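Local coordinates for protein DELTA1-pyrroline-2-carboxylate reductase (Thermococcus litoralis DSM 5473, PDB 6T3E) that catalyses the NAD(P)H-dependent reduction of delta1-pyrroline-2-carboxylate to L-proline, a step of L-hydroxyproline metabolism in a hyperthermophilic archaeon, at residues I236-G246 with R309-S320. Residues are numbered along the deposited sequence; the frame is centred on the assembly and turned at random.
With NAI (1,4-dihydronicotinamide adenine dinucleotide), chain F.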
loop_
_atom_site.group_PDB
_atom_site.type_symbol
_atom_site.label_atom_id
_atom_site.label_comp_id
_atom_site.label_asym_id
_atom_site.label_seq_id
_atom_site.Cartn_x
_atom_site.Cartn_y
_atom_site.Cartn_z
ATOM N N ILE B 236 -37.193 -12.134 -2.343
ATOM C CA ILE B 236 -36.439 -13.205 -1.703
ATOM C C ILE B 236 -37.367 -14.043 -0.831
ATOM O O ILE B 236 -37.910 -13.554 0.166
ATOM C CB ILE B 236 -35.280 -12.632 -0.878
ATOM C CG1 ILE B 236 -34.620 -11.481 -1.646
ATOM C CG2 ILE B 236 -34.281 -13.719 -0.571
ATOM C CD1 ILE B 236 -33.369 -10.920 -0.994
ATOM N N ARG B 237 -37.512 -15.319 -1.177
ATOM C CA ARG B 237 -38.268 -16.232 -0.337
ATOM C C ARG B 237 -37.358 -16.799 0.747
ATOM O O ARG B 237 -36.138 -16.647 0.711
ATOM C CB ARG B 237 -38.898 -17.352 -1.168
ATOM C CG ARG B 237 -37.953 -18.065 -2.101
ATOM C CD ARG B 237 -38.649 -19.245 -2.765
ATOM N NE ARG B 237 -37.742 -20.008 -3.619
ATOM C CZ ARG B 237 -36.784 -20.816 -3.171
ATOM N NH1 ARG B 237 -36.591 -20.973 -1.866
ATOM N NH2 ARG B 237 -36.012 -21.470 -4.032
ATOM N N GLU B 238 -37.968 -17.437 1.739
ATOM C CA GLU B 238 -37.194 -17.956 2.852
ATOM C C GLU B 238 -36.249 -19.066 2.396
ATOM O O GLU B 238 -36.420 -19.689 1.341
ATOM C CB GLU B 238 -38.110 -18.464 3.962
ATOM C CG GLU B 238 -39.418 -19.045 3.495
ATOM C CD GLU B 238 -40.305 -19.448 4.660
ATOM O OE1 GLU B 238 -40.485 -20.668 4.878
ATOM O OE2 GLU B 238 -40.812 -18.546 5.365
ATOM N N GLY B 239 -35.223 -19.285 3.209
ATOM C CA GLY B 239 -34.273 -20.346 2.981
ATOM C C GLY B 239 -33.221 -20.078 1.935
ATOM O O GLY B 239 -32.431 -20.980 1.639
ATOM N N THR B 240 -33.169 -18.880 1.374
ATOM C CA THR B 240 -32.175 -18.564 0.363
ATOM C C THR B 240 -30.965 -17.907 1.012
ATOM O O THR B 240 -31.099 -17.140 1.972
ATOM C CB THR B 240 -32.746 -17.663 -0.730
ATOM O OG1 THR B 240 -32.652 -16.296 -0.317
ATOM C CG2 THR B 240 -34.194 -18.029 -1.038
ATOM N N HIS B 241 -29.786 -18.220 0.478
ATOM C CA HIS B 241 -28.520 -17.646 0.909
ATOM C C HIS B 241 -27.999 -16.719 -0.177
ATOM O O HIS B 241 -28.078 -17.043 -1.365
ATOM C CB HIS B 241 -27.476 -18.732 1.198
ATOM C CG HIS B 241 -26.078 -18.202 1.313
ATOM N ND1 HIS B 241 -25.643 -17.478 2.404
ATOM C CD2 HIS B 241 -25.025 -18.272 0.467
ATOM C CE1 HIS B 241 -24.381 -17.132 2.229
ATOM N NE2 HIS B 241 -23.980 -17.607 1.063
ATOM N N ILE B 242 -27.502 -15.550 0.230
ATOM C CA ILE B 242 -27.067 -14.504 -0.691
ATOM C C ILE B 242 -25.589 -14.232 -0.473
ATOM O O ILE B 242 -25.155 -14.008 0.663
ATOM C CB ILE B 242 -27.863 -13.197 -0.508
ATOM C CG1 ILE B 242 -29.336 -13.487 -0.228
ATOM C CG2 ILE B 242 -27.711 -12.304 -1.730
ATOM C CD1 ILE B 242 -30.050 -14.111 -1.391
ATOM N N ASN B 243 -24.830 -14.210 -1.563
ATOM C CA ASN B 243 -23.455 -13.731 -1.570
ATOM C C ASN B 243 -23.403 -12.464 -2.412
ATOM O O ASN B 243 -23.723 -12.492 -3.606
ATOM C CB ASN B 243 -22.496 -14.792 -2.114
ATOM C CG ASN B 243 -22.440 -16.032 -1.238
ATOM O OD1 ASN B 243 -22.142 -15.951 -0.048
ATOM N ND2 ASN B 243 -22.713 -17.184 -1.827
ATOM N N SER B 244 -23.037 -11.352 -1.780
ATOM C CA SER B 244 -22.971 -10.053 -2.437
ATOM C C SER B 244 -21.547 -9.525 -2.329
ATOM O O SER B 244 -21.044 -9.303 -1.221
ATOM C CB SER B 244 -23.973 -9.078 -1.811
ATOM O OG SER B 244 -23.884 -7.794 -2.400
ATOM N N VAL B 245 -20.885 -9.356 -3.473
ATOM C CA VAL B 245 -19.492 -8.936 -3.489
ATOM C C VAL B 245 -19.293 -7.611 -4.206
ATOM O O VAL B 245 -18.171 -7.074 -4.203
ATOM C CB VAL B 245 -18.582 -10.027 -4.094
ATOM C CG1 VAL B 245 -18.990 -11.390 -3.558
ATOM C CG2 VAL B 245 -18.647 -10.006 -5.604
ATOM N N GLY B 246 -20.350 -7.047 -4.782
ATOM C CA GLY B 246 -20.197 -5.805 -5.507
ATOM C C GLY B 246 -19.757 -4.683 -4.589
ATOM O O GLY B 246 -20.037 -4.683 -3.387
ATOM N N ARG B 309 -25.768 -20.936 9.725
ATOM C CA ARG B 309 -27.175 -21.167 9.410
ATOM C C ARG B 309 -27.758 -22.165 10.400
ATOM O O ARG B 309 -27.286 -23.304 10.483
ATOM C CB ARG B 309 -27.321 -21.693 7.986
ATOM C CG ARG B 309 -28.705 -22.209 7.648
ATOM C CD ARG B 309 -28.847 -22.438 6.146
ATOM N NE ARG B 309 -30.207 -22.190 5.684
ATOM C CZ ARG B 309 -30.661 -21.006 5.282
ATOM N NH1 ARG B 309 -29.871 -19.942 5.274
ATOM N NH2 ARG B 309 -31.914 -20.888 4.886
ATOM N N GLU B 310 -28.781 -21.736 11.143
ATOM C CA GLU B 310 -29.371 -22.551 12.201
ATOM C C GLU B 310 -30.671 -23.236 11.810
ATOM O O GLU B 310 -31.002 -24.272 12.393
ATOM C CB GLU B 310 -29.620 -21.698 13.447
ATOM C CG GLU B 310 -28.412 -20.881 13.850
ATOM C CD GLU B 310 -28.579 -20.222 15.192
ATOM O OE1 GLU B 310 -28.356 -18.995 15.281
ATOM O OE2 GLU B 310 -28.940 -20.923 16.157
ATOM N N ASN B 311 -31.430 -22.686 10.863
ATOM C CA ASN B 311 -32.697 -23.292 10.480
ATOM C C ASN B 311 -32.973 -23.021 9.008
ATOM O O ASN B 311 -32.280 -22.240 8.350
ATOM C CB ASN B 311 -33.857 -22.798 11.360
ATOM C CG ASN B 311 -34.139 -21.321 11.188
ATOM O OD1 ASN B 311 -34.705 -20.900 10.180
ATOM N ND2 ASN B 311 -33.756 -20.527 12.178
ATOM N N ASN B 312 -34.009 -23.692 8.500
ATOM C CA ASN B 312 -34.337 -23.644 7.081
ATOM C C ASN B 312 -35.020 -22.350 6.668
ATOM O O ASN B 312 -34.954 -21.977 5.492
ATOM C CB ASN B 312 -35.232 -24.823 6.711
ATOM C CG ASN B 312 -34.464 -25.944 6.059
ATOM O OD1 ASN B 312 -33.292 -26.176 6.367
ATOM N ND2 ASN B 312 -35.114 -26.644 5.142
ATOM N N ARG B 313 -35.694 -21.667 7.590
ATOM C CA ARG B 313 -36.534 -20.551 7.184
ATOM C C ARG B 313 -35.792 -19.225 7.133
ATOM O O ARG B 313 -36.254 -18.307 6.446
ATOM C CB ARG B 313 -37.732 -20.425 8.136
ATOM C CG ARG B 313 -38.486 -21.735 8.359
ATOM C CD ARG B 313 -39.982 -21.497 8.556
ATOM N NE ARG B 313 -40.796 -22.665 8.208
ATOM C CZ ARG B 313 -40.831 -23.234 7.003
ATOM N NH1 ARG B 313 -41.609 -24.289 6.787
ATOM N NH2 ARG B 313 -40.093 -22.749 6.012
ATOM N N GLU B 314 -34.645 -19.112 7.796
ATOM C CA GLU B 314 -33.919 -17.849 7.789
ATOM C C GLU B 314 -33.343 -17.558 6.404
ATOM O O GLU B 314 -33.087 -18.464 5.605
ATOM C CB GLU B 314 -32.812 -17.835 8.854
ATOM C CG GLU B 314 -32.068 -19.146 9.085
ATOM C CD GLU B 314 -31.193 -19.116 10.342
ATOM O OE1 GLU B 314 -30.175 -19.845 10.389
ATOM O OE2 GLU B 314 -31.521 -18.361 11.284
ATOM N N ILE B 315 -33.193 -16.273 6.102
ATOM C CA ILE B 315 -32.512 -15.824 4.894
ATOM C C ILE B 315 -31.135 -15.319 5.295
ATOM O O ILE B 315 -31.021 -14.407 6.125
ATOM C CB ILE B 315 -33.305 -14.734 4.162
ATOM C CG1 ILE B 315 -34.690 -15.254 3.785
ATOM C CG2 ILE B 315 -32.551 -14.287 2.926
ATOM C CD1 ILE B 315 -35.428 -14.370 2.848
ATOM N N THR B 316 -30.090 -15.919 4.724
ATOM C CA THR B 316 -28.712 -15.604 5.074
ATOM C C THR B 316 -28.058 -14.784 3.977
ATOM O O THR B 316 -28.178 -15.111 2.793
ATOM C CB THR B 316 -27.888 -16.878 5.301
ATOM O OG1 THR B 316 -28.282 -17.883 4.355
ATOM C CG2 THR B 316 -28.084 -17.403 6.717
ATOM N N LEU B 317 -27.318 -13.753 4.384
ATOM C CA LEU B 317 -26.638 -12.852 3.462
ATOM C C LEU B 317 -25.191 -12.689 3.891
ATOM O O LEU B 317 -24.920 -12.200 4.993
ATOM C CB LEU B 317 -27.331 -11.486 3.410
ATOM C CG LEU B 317 -26.442 -10.315 2.991
ATOM C CD1 LEU B 317 -26.052 -10.441 1.535
ATOM C CD2 LEU B 317 -27.153 -9.001 3.258
ATOM N N PHE B 318 -24.266 -13.074 3.009
ATOM C CA PHE B 318 -22.837 -12.862 3.214
ATOM C C PHE B 318 -22.417 -11.661 2.376
ATOM O O PHE B 318 -22.464 -11.709 1.142
ATOM C CB PHE B 318 -22.028 -14.103 2.834
ATOM C CG PHE B 318 -20.536 -13.873 2.811
ATOM C CD1 PHE B 318 -19.883 -13.380 3.929
ATOM C CD2 PHE B 318 -19.789 -14.159 1.674
ATOM C CE1 PHE B 318 -18.516 -13.166 3.913
ATOM C CE2 PHE B 318 -18.427 -13.953 1.648
ATOM C CZ PHE B 318 -17.786 -13.453 2.771
ATOM N N LYS B 319 -22.008 -10.590 3.049
ATOM C CA LYS B 319 -21.580 -9.369 2.386
ATOM C C LYS B 319 -20.063 -9.331 2.360
ATOM O O LYS B 319 -19.423 -9.362 3.414
ATOM C CB LYS B 319 -22.122 -8.134 3.099
ATOM C CG LYS B 319 -21.777 -6.862 2.360
ATOM C CD LYS B 319 -22.406 -6.868 0.981
ATOM C CE LYS B 319 -21.431 -6.458 -0.099
ATOM N NZ LYS B 319 -22.183 -6.170 -1.366
ATOM N N SER B 320 -19.489 -9.258 1.165
ATOM C CA SER B 320 -18.047 -9.312 0.998
ATOM C C SER B 320 -17.571 -8.097 0.226
ATOM O O SER B 320 -18.142 -7.760 -0.813
ATOM C CB SER B 320 -17.617 -10.588 0.285
ATOM O OG SER B 320 -16.354 -10.383 -0.301
HETATM P PA NAI F . -17.234 -6.758 -14.402
HETATM O O1A NAI F . -17.366 -5.388 -15.016
HETATM O O2A NAI F . -16.309 -7.613 -15.245
HETATM O O5B NAI F . -18.690 -7.490 -14.175
HETATM C C5B NAI F . -19.696 -6.641 -13.633
HETATM C C4B NAI F . -21.114 -7.121 -14.173
HETATM O O4B NAI F . -22.064 -6.498 -13.559
HETATM C C3B NAI F . -21.244 -6.737 -15.665
HETATM O O3B NAI F . -21.464 -7.863 -16.387
HETATM C C2B NAI F . -22.440 -5.764 -15.692
HETATM O O2B NAI F . -23.173 -5.849 -17.013
HETATM C C1B NAI F . -23.172 -6.183 -14.699
HETATM N N9A NAI F . -24.092 -5.183 -14.230
HETATM C C8A NAI F . -23.722 -3.936 -13.928
HETATM N N7A NAI F . -24.807 -3.281 -13.532
HETATM C C5A NAI F . -25.851 -4.125 -13.586
HETATM C C6A NAI F . -27.178 -3.936 -13.281
HETATM N N6A NAI F . -27.920 -2.784 -12.807
HETATM N N1A NAI F . -28.044 -4.938 -13.417
HETATM C C2A NAI F . -27.599 -6.146 -13.845
HETATM N N3A NAI F . -26.289 -6.332 -14.142
HETATM C C4A NAI F . -25.417 -5.300 -14.012
HETATM O O3 NAI F . -16.590 -6.512 -12.887
HETATM P PN NAI F . -16.318 -7.742 -11.797
HETATM O O1N NAI F . -14.822 -7.981 -11.846
HETATM O O2N NAI F . -17.124 -8.964 -12.137
HETATM O O5D NAI F . -16.750 -7.235 -10.315
HETATM C C5D NAI F . -18.073 -7.388 -9.952
HETATM C C4D NAI F . -18.300 -6.632 -8.616
HETATM O O4D NAI F . -17.653 -7.202 -7.618
HETATM C C3D NAI F . -17.736 -5.207 -8.721
HETATM O O3D NAI F . -18.606 -4.335 -8.097
HETATM C C2D NAI F . -16.423 -5.246 -7.926
HETATM O O2D NAI F . -16.096 -3.829 -7.455
HETATM C C1D NAI F . -16.711 -6.072 -6.954
HETATM N N1N NAI F . -15.491 -6.720 -6.443
HETATM C C2N NAI F . -15.302 -6.938 -5.021
HETATM C C3N NAI F . -14.292 -8.014 -4.532
HETATM C C7N NAI F . -14.609 -8.653 -3.153
HETATM O O7N NAI F . -15.606 -8.333 -2.617
HETATM N N7N NAI F . -13.681 -9.633 -2.544
HETATM C C4N NAI F . -13.497 -8.831 -5.530
HETATM C C5N NAI F . -13.378 -8.166 -6.908
HETATM C C6N NAI F . -14.450 -7.156 -7.354
#
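Thr-316 N donates to Thr-240 O and Ile-242 N to Thr-316 O, opening a parallel ladder that Phe-318 N to Ile-242 O (2.7 Å), Ser-244 N to Phe-318 O and Ser-320 N to Ser-244 O continue. It joins strands 241-244 and 316-319, neighbours inside the parallel sheet of the Rossmann-type nucleotide-binding domain. In Lys-319, CB heads to the same sheet face as Ser-244 CB, CG stands anti to the backbone N (chi1 -176°), bends at chi2 and chi3 carry CD to 3.6 Å from Ser-244 O, CE lies closer to that oxygen, and NZ donates to Ser-244 OG at 2.6 Å and weakly to Gly-246 O. Asp-279 forms a salt bridge with this ammonium, and Glu-254 accepts from Ser-244 OG. On the other face, beside helix 128-146, His-241 ND1 gives a weak bond to Thr-316 OG1, which lies near the ring plane at its edge and is also hydrogen-bonded to Leu-146 O. His-241 NE2 donates to Asn-243 OD1 (2.7 Å) from above the carbonyl plane, and that oxygen sits at the edge of the Phe-318 ring, 3.4 Å from CD2. A leucine at His-241 would probably leave Asn-243 OD1 and Thr-316 OG1 without this imidazole donor, the amide then held at ND2 by Thr-143. Just past the strands, Val-245 O lies near NADH C2N, and Ser-320 OG donates to O7N (3.2 Å), probably helping fix the carboxamide's rotation.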